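Local coordinates for protein endoglucanase (Thermotoga maritima, PDB 1VHO) that is a putative M42-family metallopeptidase, named an endoglucanase, that probably binds two divalent metal ions and acts as an aminopeptidase, at residues A[248-253]-A[257-262]; A[263-268]-A[324-329]; A[234-239]-A[275-280]. All coordinates share one frame; numbering follows the deposited sequence.

Contact 1: A[248-253]-A[257-262]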
ATOM      1  N   ILE A 248       2.023 -16.250   4.962  1.00 14.79           N
ATOM      2  CA  ILE A 248       3.234 -16.142   5.754  1.00 15.08           C
ATOM      3  C   ILE A 248       4.465 -16.293   4.862  1.00 17.34           C
ATOM      4  O   ILE A 248       4.544 -17.346   4.200  1.00 17.20           O
ATOM      5  CB  ILE A 248       3.268 -17.338   6.781  1.00 19.04           C
ATOM      6  CG1 ILE A 248       2.038 -17.236   7.698  1.00 21.40           C
ATOM      7  CG2 ILE A 248       4.583 -17.300   7.534  1.00 21.84           C
ATOM      8  CD1 ILE A 248       1.975 -15.878   8.413  1.00 21.42           C
ATOM      9  N   GLY A 249       5.353 -15.333   4.859  1.00 15.74           N
ATOM     10  CA  GLY A 249       6.610 -15.396   4.110  1.00 17.20           C
ATOM     11  C   GLY A 249       7.574 -16.311   4.883  1.00 19.22           C
ATOM     12  O   GLY A 249       7.757 -16.199   6.099  1.00 17.95           O
ATOM     13  N   LEU A 250       8.262 -17.203   4.138  1.00 18.97           N
ATOM     14  CA  LEU A 250       9.195 -18.112   4.828  1.00 21.89           C
ATOM     15  C   LEU A 250      10.600 -17.988   4.252  1.00 24.57           C
ATOM     16  O   LEU A 250      11.362 -18.971   4.251  1.00 23.66           O
ATOM     17  CB  LEU A 250       8.674 -19.556   4.655  1.00 19.63           C
ATOM     18  CG  LEU A 250       7.352 -19.843   5.361  1.00 22.29           C
ATOM     19  CD1 LEU A 250       6.728 -21.154   4.907  1.00 24.19           C
ATOM     20  CD2 LEU A 250       7.553 -19.826   6.880  1.00 22.37           C
ATOM     21  N   GLY A 251      10.929 -16.820   3.716  1.00 24.47           N
ATOM     22  CA  GLY A 251      12.235 -16.585   3.110  1.00 25.94           C
ATOM     23  C   GLY A 251      13.378 -16.595   4.102  1.00 26.39           C
ATOM     24  O   GLY A 251      13.254 -16.546   5.332  1.00 26.64           O
ATOM     25  N   PRO A 252      14.607 -16.487   3.574  1.00 28.29           N
ATOM     26  CA  PRO A 252      15.793 -16.469   4.400  1.00 29.72           C
ATOM     27  C   PRO A 252      15.909 -15.269   5.319  1.00 30.44           C
ATOM     28  O   PRO A 252      16.610 -15.366   6.331  1.00 31.66           O
ATOM     29  CB  PRO A 252      16.950 -16.494   3.405  1.00 30.40           C
ATOM     30  CG  PRO A 252      16.392 -16.229   2.080  1.00 29.92           C
ATOM     31  CD  PRO A 252      14.918 -16.531   2.133  1.00 29.20           C
ATOM     32  N   VAL A 253      15.284 -14.132   5.032  1.00 30.94           N
ATOM     33  CA  VAL A 253      15.429 -12.967   5.932  1.00 32.18           C
ATOM     34  C   VAL A 253      14.538 -13.048   7.152  1.00 29.57           C
ATOM     35  O   VAL A 253      14.877 -12.519   8.215  1.00 29.48           O
ATOM     36  CB  VAL A 253      15.168 -11.653   5.168  1.00 35.96           C
ATOM     37  CG1 VAL A 253      16.032 -11.624   3.894  1.00 37.48           C
ATOM     38  CG2 VAL A 253      13.714 -11.474   4.793  1.00 36.17           C
ATOM     39  N   ASN A 257      11.759 -18.553  13.974  1.00 23.90           N
ATOM     40  CA  ASN A 257      11.207 -18.849  15.305  1.00 26.35           C
ATOM     41  C   ASN A 257      10.084 -17.870  15.625  1.00 24.62           C
ATOM     42  O   ASN A 257       9.076 -18.235  16.212  1.00 24.96           O
ATOM     43  CB  ASN A 257      12.290 -18.737  16.383  1.00 33.96           C
ATOM     44  CG  ASN A 257      11.744 -19.004  17.771  1.00 44.22           C
ATOM     45  OD1 ASN A 257      11.998 -18.253  18.725  1.00 50.16           O
ATOM     46  ND2 ASN A 257      10.956 -20.066  17.926  1.00 49.08           N
ATOM     47  N   LEU A 258      10.277 -16.598  15.317  1.00 23.39           N
ATOM     48  CA  LEU A 258       9.186 -15.599  15.537  1.00 22.74           C
ATOM     49  C   LEU A 258       7.998 -16.001  14.676  1.00 20.43           C
ATOM     50  O   LEU A 258       6.838 -16.078  15.095  1.00 19.77           O
ATOM     51  CB  LEU A 258       9.689 -14.217  15.097  1.00 24.35           C
ATOM     52  CG  LEU A 258       8.609 -13.116  14.960  1.00 24.10           C
ATOM     53  CD1 LEU A 258       7.926 -12.900  16.294  1.00 25.93           C
ATOM     54  CD2 LEU A 258       9.199 -11.813  14.426  1.00 21.83           C
ATOM     55  N   VAL A 259       8.315 -16.431  13.433  1.00 19.51           N
ATOM     56  CA  VAL A 259       7.255 -16.873  12.527  1.00 20.50           C
ATOM     57  C   VAL A 259       6.507 -18.053  13.128  1.00 20.71           C
ATOM     58  O   VAL A 259       5.275 -18.100  13.129  1.00 20.59           O
ATOM     59  CB  VAL A 259       7.846 -17.174  11.145  1.00 20.62           C
ATOM     60  CG1 VAL A 259       6.837 -17.842  10.208  1.00 20.65           C
ATOM     61  CG2 VAL A 259       8.352 -15.860  10.505  1.00 19.47           C
ATOM     62  N   GLN A 260       7.198 -19.076  13.666  1.00 21.63           N
ATOM     63  CA  GLN A 260       6.453 -20.203  14.271  1.00 20.67           C
ATOM     64  C   GLN A 260       5.573 -19.737  15.420  1.00 18.92           C
ATOM     65  O   GLN A 260       4.464 -20.239  15.573  1.00 20.98           O
ATOM     66  CB  GLN A 260       7.436 -21.300  14.749  1.00 22.54           C
ATOM     67  CG  GLN A 260       6.707 -22.615  15.040  1.00 25.93           C
ATOM     68  CD  GLN A 260       6.022 -23.146  13.798  1.00 27.78           C
ATOM     69  OE1 GLN A 260       6.474 -22.857  12.691  1.00 29.12           O
ATOM     70  NE2 GLN A 260       4.961 -23.932  13.985  1.00 31.57           N
ATOM     71  N   LYS A 261       6.014 -18.820  16.272  1.00 20.37           N
ATOM     72  CA  LYS A 261       5.137 -18.303  17.337  1.00 21.98           C
ATOM     73  C   LYS A 261       3.877 -17.660  16.752  1.00 21.44           C
ATOM     74  O   LYS A 261       2.776 -17.816  17.308  1.00 21.75           O
ATOM     75  CB  LYS A 261       5.883 -17.261  18.173  1.00 25.86           C
ATOM     76  CG  LYS A 261       6.940 -17.933  19.096  1.00 30.65           C
ATOM     77  CD  LYS A 261       7.870 -16.816  19.599  1.00 35.93           C
ATOM     78  CE  LYS A 261       8.877 -17.384  20.610  1.00 41.45           C
ATOM     79  NZ  LYS A 261       9.981 -16.402  20.843  1.00 42.87           N
ATOM     80  N   ILE A 262       4.008 -16.920  15.637  1.00 20.50           N
ATOM     81  CA  ILE A 262       2.818 -16.308  15.008  1.00 18.78           C
ATOM     82  C   ILE A 262       1.889 -17.376  14.510  1.00 18.74           C
ATOM     83  O   ILE A 262       0.652 -17.356  14.656  1.00 17.06           O
ATOM     84  CB  ILE A 262       3.237 -15.345  13.866  1.00 19.72           C
ATOM     85  CG1 ILE A 262       4.031 -14.157  14.377  1.00 21.44           C
ATOM     86  CG2 ILE A 262       2.010 -14.915  13.065  1.00 19.26           C
ATOM     87  CD1 ILE A 262       4.694 -13.290  13.284  1.00 20.28           C
TER
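Val259 on the helix meets Ile248 on the strand in the closest approach of this contact. The methyl CG1 of Val259 lies 3.5 Å from CG2 of Ile248. The two side chains run in opposing directions, and the touch is methyl to methyl. Both residues are buried, and each sends its CB toward the other segment. The valine rotamer matters here. With CG1 opposite the backbone N (chi1 171°), that branch reaches the strand side, where it touches both Ile248 and Leu250. The second branch contributes little: CG2 of Val259 comes no nearer than 4.5 Å to O of Gly249.

The pair belongs to a beta-alpha-beta crossover. Strand 247-249 leads into helix 256-268, and the chain then returns as strand 274-276, parallel to the first and next to it in the mixed sheet. Strand 297-304 flanks strand 247-249 on its other edge. It also takes part in this packing: Ile248 touches Ile301, and Val259 touches Ser299. Ile262, one turn further along the helix, turns its CB the same way but stops short of contact with the strand segment.

The contact is looser where the strand ends. Leu250 is partly exposed, and its CD2 sits 3.9 Å from Val259 CG1. Pro252 and Val253 are exposed and stay well clear of the helix segment. The outer side of the helix is polar. Gln260 is hydrogen-bonded to Arg256 and Glu264. Exposed Asn257 receives a weak bond from Lys261, with NZ 3.5 Å from OD1.

Contact 2: A[263-268]-A[324-329]. With SO4 (sulfate ion), chain D.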
ATOM      1  N   ILE A 263       2.482 -18.420  13.870  1.00 17.88           N
ATOM      2  CA  ILE A 263       1.682 -19.550  13.379  1.00 18.86           C
ATOM      3  C   ILE A 263       0.944 -20.245  14.504  1.00 17.75           C
ATOM      4  O   ILE A 263      -0.235 -20.613  14.364  1.00 19.45           O
ATOM      5  CB  ILE A 263       2.642 -20.530  12.653  1.00 23.41           C
ATOM      6  CG1 ILE A 263       3.072 -19.911  11.305  1.00 23.22           C
ATOM      7  CG2 ILE A 263       2.046 -21.922  12.472  1.00 21.18           C
ATOM      8  CD1 ILE A 263       4.145 -20.754  10.602  1.00 25.02           C
ATOM      9  N   GLU A 264       1.575 -20.411  15.667  1.00 21.96           N
ATOM     10  CA  GLU A 264       0.885 -21.067  16.785  1.00 22.75           C
ATOM     11  C   GLU A 264      -0.291 -20.230  17.286  1.00 22.59           C
ATOM     12  O   GLU A 264      -1.307 -20.801  17.715  1.00 21.09           O
ATOM     13  CB  GLU A 264       1.808 -21.372  17.962  1.00 25.43           C
ATOM     14  CG  GLU A 264       3.023 -22.239  17.627  1.00 32.06           C
ATOM     15  CD  GLU A 264       2.674 -23.615  17.096  1.00 39.21           C
ATOM     16  OE1 GLU A 264       1.527 -24.099  17.261  1.00 36.72           O
ATOM     17  OE2 GLU A 264       3.575 -24.257  16.477  1.00 42.02           O
ATOM     18  N   ILE A 265      -0.145 -18.908  17.232  1.00 20.33           N
ATOM     19  CA  ILE A 265      -1.281 -18.048  17.676  1.00 20.09           C
ATOM     20  C   ILE A 265      -2.402 -18.197  16.682  1.00 18.80           C
ATOM     21  O   ILE A 265      -3.582 -18.332  16.992  1.00 18.42           O
ATOM     22  CB  ILE A 265      -0.798 -16.595  17.783  1.00 18.76           C
ATOM     23  CG1 ILE A 265       0.068 -16.493  19.052  1.00 21.11           C
ATOM     24  CG2 ILE A 265      -2.003 -15.624  17.909  1.00 18.18           C
ATOM     25  CD1 ILE A 265       0.976 -15.312  19.143  1.00 19.91           C
ATOM     26  N   ALA A 266      -2.037 -18.214  15.362  1.00 18.62           N
ATOM     27  CA  ALA A 266      -3.117 -18.374  14.368  1.00 19.85           C
ATOM     28  C   ALA A 266      -3.852 -19.684  14.570  1.00 21.27           C
ATOM     29  O   ALA A 266      -5.075 -19.815  14.403  1.00 20.59           O
ATOM     30  CB  ALA A 266      -2.523 -18.301  12.951  1.00 16.15           C
ATOM     31  N   LYS A 267      -3.050 -20.728  14.852  1.00 22.12           N
ATOM     32  CA  LYS A 267      -3.670 -22.061  15.054  1.00 23.10           C
ATOM     33  C   LYS A 267      -4.632 -22.059  16.236  1.00 23.51           C
ATOM     34  O   LYS A 267      -5.800 -22.498  16.150  1.00 23.26           O
ATOM     35  CB  LYS A 267      -2.519 -23.050  15.316  1.00 25.20           C
ATOM     36  CG  LYS A 267      -3.007 -24.492  15.346  1.00 29.87           C
ATOM     37  CD  LYS A 267      -1.941 -25.413  15.957  1.00 34.68           C
ATOM     38  CE  LYS A 267      -2.552 -26.834  15.978  1.00 40.26           C
ATOM     39  NZ  LYS A 267      -1.523 -27.837  16.361  1.00 44.56           N
ATOM     40  N   LYS A 268      -4.209 -21.483  17.342  1.00 23.42           N
ATOM     41  CA  LYS A 268      -5.075 -21.434  18.551  1.00 25.48           C
ATOM     42  C   LYS A 268      -6.336 -20.635  18.305  1.00 26.59           C
ATOM     43  O   LYS A 268      -7.411 -20.967  18.783  1.00 25.84           O
ATOM     44  CB  LYS A 268      -4.301 -20.865  19.735  1.00 27.61           C
ATOM     45  CG  LYS A 268      -5.160 -20.520  20.953  1.00 33.66           C
ATOM     46  CD  LYS A 268      -4.285 -19.982  22.092  1.00 34.64           C
ATOM     47  CE  LYS A 268      -5.160 -19.525  23.251  1.00 39.09           C
ATOM     48  NZ  LYS A 268      -4.507 -18.488  24.109  1.00 38.62           N
ATOM     49  N   ALA A 324      -5.607  -8.641  10.320  1.00 16.35           N
ATOM     50  CA  ALA A 324      -5.607  -7.704  11.450  1.00 17.12           C
ATOM     51  C   ALA A 324      -5.976  -8.432  12.773  1.00 15.49           C
ATOM     52  O   ALA A 324      -5.423  -8.104  13.811  1.00 14.71           O
ATOM     53  CB  ALA A 324      -6.674  -6.633  11.172  1.00 16.73           C
ATOM     54  N   ARG A 325      -6.896  -9.381  12.703  1.00 17.34           N
ATOM     55  CA  ARG A 325      -7.269 -10.148  13.909  1.00 18.97           C
ATOM     56  C   ARG A 325      -6.049 -10.874  14.434  1.00 17.98           C
ATOM     57  O   ARG A 325      -5.724 -10.850  15.628  1.00 16.82           O
ATOM     58  CB  ARG A 325      -8.425 -11.142  13.578  1.00 19.28           C
ATOM     59  CG  ARG A 325      -8.940 -11.887  14.830  1.00 21.46           C
ATOM     60  CD  ARG A 325     -10.273 -12.568  14.554  1.00 24.44           C
ATOM     61  NE  ARG A 325     -10.173 -13.803  13.762  1.00 22.32           N
ATOM     62  CZ  ARG A 325      -9.937 -15.003  14.294  1.00 24.53           C
ATOM     63  NH1 ARG A 325      -9.767 -15.179  15.618  1.00 19.12           N
ATOM     64  NH2 ARG A 325      -9.863 -16.058  13.499  1.00 19.57           N
ATOM     65  N   LEU A 326      -5.309 -11.559  13.542  1.00 17.50           N
ATOM     66  CA  LEU A 326      -4.088 -12.243  13.961  1.00 17.06           C
ATOM     67  C   LEU A 326      -3.079 -11.291  14.542  1.00 17.34           C
ATOM     68  O   LEU A 326      -2.451 -11.598  15.579  1.00 16.95           O
ATOM     69  CB  LEU A 326      -3.423 -12.884  12.688  1.00 16.09           C
ATOM     70  CG  LEU A 326      -2.080 -13.564  12.962  1.00 21.80           C
ATOM     71  CD1 LEU A 326      -2.233 -14.623  14.069  1.00 20.22           C
ATOM     72  CD2 LEU A 326      -1.558 -14.239  11.672  1.00 18.40           C
ATOM     73  N   LEU A 327      -2.832 -10.120  13.920  1.00 16.16           N
ATOM     74  CA  LEU A 327      -1.826  -9.194  14.426  1.00 15.26           C
ATOM     75  C   LEU A 327      -2.234  -8.650  15.822  1.00 17.50           C
ATOM     76  O   LEU A 327      -1.361  -8.477  16.687  1.00 17.51           O
ATOM     77  CB  LEU A 327      -1.552  -7.966  13.531  1.00 16.84           C
ATOM     78  CG  LEU A 327      -0.982  -8.260  12.129  1.00 25.91           C
ATOM     79  CD1 LEU A 327      -0.671  -6.945  11.388  1.00 27.80           C
ATOM     80  CD2 LEU A 327       0.279  -9.089  12.234  1.00 22.17           C
ATOM     81  N   SER A 328      -3.514  -8.400  16.008  1.00 17.94           N
ATOM     82  CA  SER A 328      -3.992  -7.949  17.333  1.00 20.83           C
ATOM     83  C   SER A 328      -3.710  -9.094  18.337  1.00 21.18           C
ATOM     84  O   SER A 328      -3.270  -8.809  19.464  1.00 23.44           O
ATOM     85  CB  SER A 328      -5.439  -7.535  17.328  1.00 19.48           C
ATOM     86  OG  SER A 328      -6.392  -8.596  17.152  1.00 22.70           O
ATOM     87  N   LEU A 329      -3.927 -10.340  17.994  1.00 20.63           N
ATOM     88  CA  LEU A 329      -3.656 -11.489  18.871  1.00 20.45           C
ATOM     89  C   LEU A 329      -2.182 -11.655  19.145  1.00 21.22           C
ATOM     90  O   LEU A 329      -1.778 -12.058  20.251  1.00 23.10           O
ATOM     91  CB  LEU A 329      -4.310 -12.762  18.326  1.00 22.48           C
ATOM     92  CG  LEU A 329      -5.836 -12.711  18.357  1.00 25.77           C
ATOM     93  CD1 LEU A 329      -6.474 -13.766  17.449  1.00 25.33           C
ATOM     94  CD2 LEU A 329      -6.336 -12.889  19.795  1.00 25.69           C
TER
HETATM   95  S   SO4 D 352     -10.720 -14.723  18.868  1.00 59.25           S
HETATM   96  O1  SO4 D 352     -12.138 -15.137  18.523  1.00 60.63           O
HETATM   97  O2  SO4 D 352      -9.902 -15.976  18.820  1.00 58.66           O
HETATM   98  O3  SO4 D 352     -10.265 -13.697  17.890  1.00 57.61           O
HETATM   99  O4  SO4 D 352     -10.721 -14.162  20.259  1.00 59.72           O
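The guanidinium of Arg325 has a sulfate at its edge, beside the apolar contact of Leu329 and Leu326 with Ile265 and Ala266. Sulfate O2 lies in the guanidinium plane and O3 near it. NH1 donates to O3 at 2.8 Å, with an N-H...O angle of 149°. Helices 256-268 and 317-333 pack here against one face of the mixed sheet in the alpha/beta fold. Their segments cross at 113°, with axes 9.7 Å apart.

Arg325 is held on more than one side. NE forms a salt bridge with Glu322, and NH2 bonds the carbonyl of His269, just past the end of helix 256-268. His269 ND1 also holds the sulfate, which probably came from the crystallisation liquor. With an alanine in place of Arg325, Glu322 would probably lose this salt-bridge mate, and the His269 carbonyl its bond from helix 317-333.

The buried part is apolar. Ile265 CG2, anti to the residue's own backbone N, touches two leucines, 3.7 Å from Leu329 CB and 4.0 Å from Leu326 CD1. Leu326 extends that CD1 over Ala266, 3.9 Å from its CB. The helix backbones come nearest at this small residue, with CA of Ala266 6.2 Å from CA of Leu326. Within helix 317-333, Ser328 OG donates to Arg325 O at 2.8 Å, from the same face of the carbonyl plane as Leu329 N.

Contact 3: A[234-239]-A[275-280]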
ATOM      1  N   PRO A 234       9.107 -18.988 -10.231  1.00 36.68           N
ATOM      2  CA  PRO A 234       9.746 -20.298 -10.466  1.00 35.12           C
ATOM      3  C   PRO A 234      10.790 -20.456  -9.368  1.00 33.74           C
ATOM      4  O   PRO A 234      11.352 -19.478  -8.865  1.00 32.74           O
ATOM      5  CB  PRO A 234      10.344 -20.124 -11.844  1.00 36.47           C
ATOM      6  CG  PRO A 234       9.496 -19.090 -12.520  1.00 37.25           C
ATOM      7  CD  PRO A 234       9.116 -18.125 -11.426  1.00 36.52           C
ATOM      8  N   PRO A 235      11.043 -21.680  -8.921  1.00 31.26           N
ATOM      9  CA  PRO A 235      10.412 -22.863  -9.455  1.00 29.32           C
ATOM     10  C   PRO A 235       9.154 -23.340  -8.774  1.00 27.99           C
ATOM     11  O   PRO A 235       8.688 -24.470  -9.060  1.00 24.51           O
ATOM     12  CB  PRO A 235      11.556 -23.885  -9.220  1.00 30.04           C
ATOM     13  CG  PRO A 235      12.083 -23.508  -7.874  1.00 28.38           C
ATOM     14  CD  PRO A 235      12.051 -21.985  -7.865  1.00 31.48           C
ATOM     15  N   PHE A 236       8.510 -22.537  -7.917  1.00 27.45           N
ATOM     16  CA  PHE A 236       7.306 -22.968  -7.208  1.00 28.27           C
ATOM     17  C   PHE A 236       5.992 -22.920  -7.950  1.00 30.58           C
ATOM     18  O   PHE A 236       5.744 -22.062  -8.774  1.00 31.61           O
ATOM     19  CB  PHE A 236       7.163 -22.135  -5.908  1.00 25.91           C
ATOM     20  CG  PHE A 236       8.279 -22.514  -4.969  1.00 26.48           C
ATOM     21  CD1 PHE A 236       8.227 -23.739  -4.313  1.00 24.55           C
ATOM     22  CD2 PHE A 236       9.367 -21.671  -4.813  1.00 23.20           C
ATOM     23  CE1 PHE A 236       9.254 -24.114  -3.447  1.00 21.62           C
ATOM     24  CE2 PHE A 236      10.381 -22.054  -3.953  1.00 25.31           C
ATOM     25  CZ  PHE A 236      10.326 -23.272  -3.282  1.00 23.93           C
ATOM     26  N   SER A 237       5.090 -23.846  -7.625  1.00 31.49           N
ATOM     27  CA  SER A 237       3.765 -23.923  -8.266  1.00 33.83           C
ATOM     28  C   SER A 237       2.818 -22.877  -7.667  1.00 33.05           C
ATOM     29  O   SER A 237       2.868 -22.660  -6.462  1.00 31.94           O
ATOM     30  CB  SER A 237       3.300 -25.358  -7.999  1.00 35.11           C
ATOM     31  OG  SER A 237       1.985 -25.630  -8.327  1.00 39.05           O
ATOM     32  N   ASP A 238       2.070 -22.139  -8.444  1.00 33.24           N
ATOM     33  CA  ASP A 238       1.119 -21.130  -7.985  1.00 32.98           C
ATOM     34  C   ASP A 238       0.034 -21.821  -7.149  1.00 30.10           C
ATOM     35  O   ASP A 238      -0.559 -22.803  -7.611  1.00 29.78           O
ATOM     36  CB  ASP A 238       0.470 -20.406  -9.146  1.00 40.80           C
ATOM     37  CG  ASP A 238       1.236 -19.282  -9.795  1.00 46.60           C
ATOM     38  OD1 ASP A 238       2.446 -19.083  -9.554  1.00 49.24           O
ATOM     39  OD2 ASP A 238       0.613 -18.515 -10.579  1.00 47.09           O
ATOM     40  N   HIS A 239      -0.257 -21.336  -5.944  1.00 25.80           N
ATOM     41  CA  HIS A 239      -1.272 -21.956  -5.122  1.00 24.23           C
ATOM     42  C   HIS A 239      -2.030 -20.942  -4.256  1.00 24.23           C
ATOM     43  O   HIS A 239      -3.034 -21.280  -3.619  1.00 24.67           O
ATOM     44  CB  HIS A 239      -0.630 -23.043  -4.241  1.00 28.16           C
ATOM     45  CG  HIS A 239       0.400 -22.501  -3.289  1.00 28.10           C
ATOM     46  ND1 HIS A 239       1.689 -22.203  -3.627  1.00 32.68           N
ATOM     47  CD2 HIS A 239       0.253 -22.136  -1.994  1.00 29.48           C
ATOM     48  CE1 HIS A 239       2.310 -21.664  -2.580  1.00 30.89           C
ATOM     49  NE2 HIS A 239       1.470 -21.636  -1.577  1.00 30.27           N
ATOM     50  N   GLU A 275       1.045 -19.898   2.737  1.00 18.02           N
ATOM     51  CA  GLU A 275       2.443 -19.598   2.929  1.00 18.62           C
ATOM     52  C   GLU A 275       3.149 -19.508   1.572  1.00 19.20           C
ATOM     53  O   GLU A 275       2.597 -19.903   0.558  1.00 20.02           O
ATOM     54  CB  GLU A 275       3.120 -20.592   3.855  1.00 23.02           C
ATOM     55  CG  GLU A 275       3.487 -21.907   3.225  1.00 33.26           C
ATOM     56  CD  GLU A 275       2.332 -22.736   2.747  1.00 37.41           C
ATOM     57  OE1 GLU A 275       2.229 -22.954   1.527  1.00 40.98           O
ATOM     58  OE2 GLU A 275       1.522 -23.195   3.580  1.00 44.02           O
ATOM     59  N   GLU A 276       4.329 -18.924   1.579  1.00 19.32           N
ATOM     60  CA  GLU A 276       5.104 -18.813   0.330  1.00 21.32           C
ATOM     61  C   GLU A 276       6.570 -18.939   0.700  1.00 21.94           C
ATOM     62  O   GLU A 276       6.987 -18.505   1.777  1.00 21.75           O
ATOM     63  CB  GLU A 276       4.751 -17.523  -0.400  1.00 22.13           C
ATOM     64  CG  GLU A 276       5.189 -16.243   0.301  1.00 21.98           C
ATOM     65  CD  GLU A 276       4.610 -14.999  -0.397  1.00 25.32           C
ATOM     66  OE1 GLU A 276       4.203 -15.074  -1.580  1.00 27.31           O
ATOM     67  OE2 GLU A 276       4.502 -13.960   0.256  1.00 28.13           O
ATOM     68  N   ALA A 277       7.384 -19.562  -0.146  1.00 23.84           N
ATOM     69  CA  ALA A 277       8.786 -19.795   0.143  1.00 25.04           C
ATOM     70  C   ALA A 277       9.577 -18.522   0.355  1.00 26.73           C
ATOM     71  O   ALA A 277      10.475 -18.522   1.174  1.00 26.59           O
ATOM     72  CB  ALA A 277       9.456 -20.599  -0.991  1.00 24.58           C
ATOM     73  N   VAL A 278       9.346 -17.471  -0.429  1.00 28.04           N
ATOM     74  CA  VAL A 278      10.115 -16.247  -0.193  1.00 31.55           C
ATOM     75  C   VAL A 278       9.138 -15.095   0.052  1.00 33.02           C
ATOM     76  O   VAL A 278       8.768 -14.834   1.195  1.00 33.64           O
ATOM     77  CB  VAL A 278      11.073 -15.936  -1.348  1.00 35.96           C
ATOM     78  CG1 VAL A 278      11.788 -14.604  -1.149  1.00 35.77           C
ATOM     79  CG2 VAL A 278      12.121 -17.045  -1.513  1.00 36.10           C
ATOM     80  N   GLY A 279       8.626 -14.495  -0.996  1.00 34.14           N
ATOM     81  CA  GLY A 279       7.696 -13.378  -0.877  1.00 38.43           C
ATOM     82  C   GLY A 279       8.417 -12.037  -0.864  1.00 38.82           C
ATOM     83  O   GLY A 279       9.651 -11.935  -0.842  1.00 40.18           O
ATOM     84  N   GLY A 280       7.656 -10.961  -0.866  1.00 40.38           N
ATOM     85  CA  GLY A 280       8.226  -9.604  -0.849  1.00 41.94           C
ATOM     86  C   GLY A 280       8.317  -9.088  -2.284  1.00 43.47           C
ATOM     87  O   GLY A 280       8.836  -9.759  -3.166  1.00 44.28           O
TER
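His239 reaches across to the backbone of Glu275, and its ring is gripped at both nitrogens. NE2 donates to Glu275 O at 3.0 Å, with the carbonyl pointing almost straight at it and lying 13° out of the ring plane. On the near side, ND1 donates to Ser237 O at 3.1 Å. That bond is almost linear at 177°, with the oxygen practically in the ring plane. The histidine CG sits between the backbone N and the carbonyl carbon (chi1 62°), which lets the ring turn back to its own loop while its other nitrogen faces the strand.

Ala277 supplies the apolar half. Its CB lies over one face of the Phe236 ring, 3.4 Å from CE2 and 3.6 Å from CZ. The loop between strands 222-229 and 247-249 is thus fastened to 274-276, the outermost strand at this end of the mixed sheet, and to the turn after it.

The contact is at the surface, away from the predicted metal sites. Glu275 OE1 lies 3.5 Å from His239 NE2. Two N-H donors facing carbonyls, with a carboxylate nearby, would probably favour a protonated, positively charged imidazole.

From the N terminus, segment 234-239 comes first and opens the loop that contact 3 will close. Contact 1 follows inside that loop. It closes a short turn between strand 247-249 and helix 256-268, so it is nested in contact 3. Contact 2 opens next, at 263-268 on the same helix. Segment 275-280 then closes contact 3, and 324-329 closes contact 2 much later, so these two cross. Contacts 1 and 2 touch through Ile262 and Leu326. Contacts 1 and 3 meet where neighbouring strands 247-249 and 274-276 pair. Together they tie a surface loop, the sheet edge and two helices.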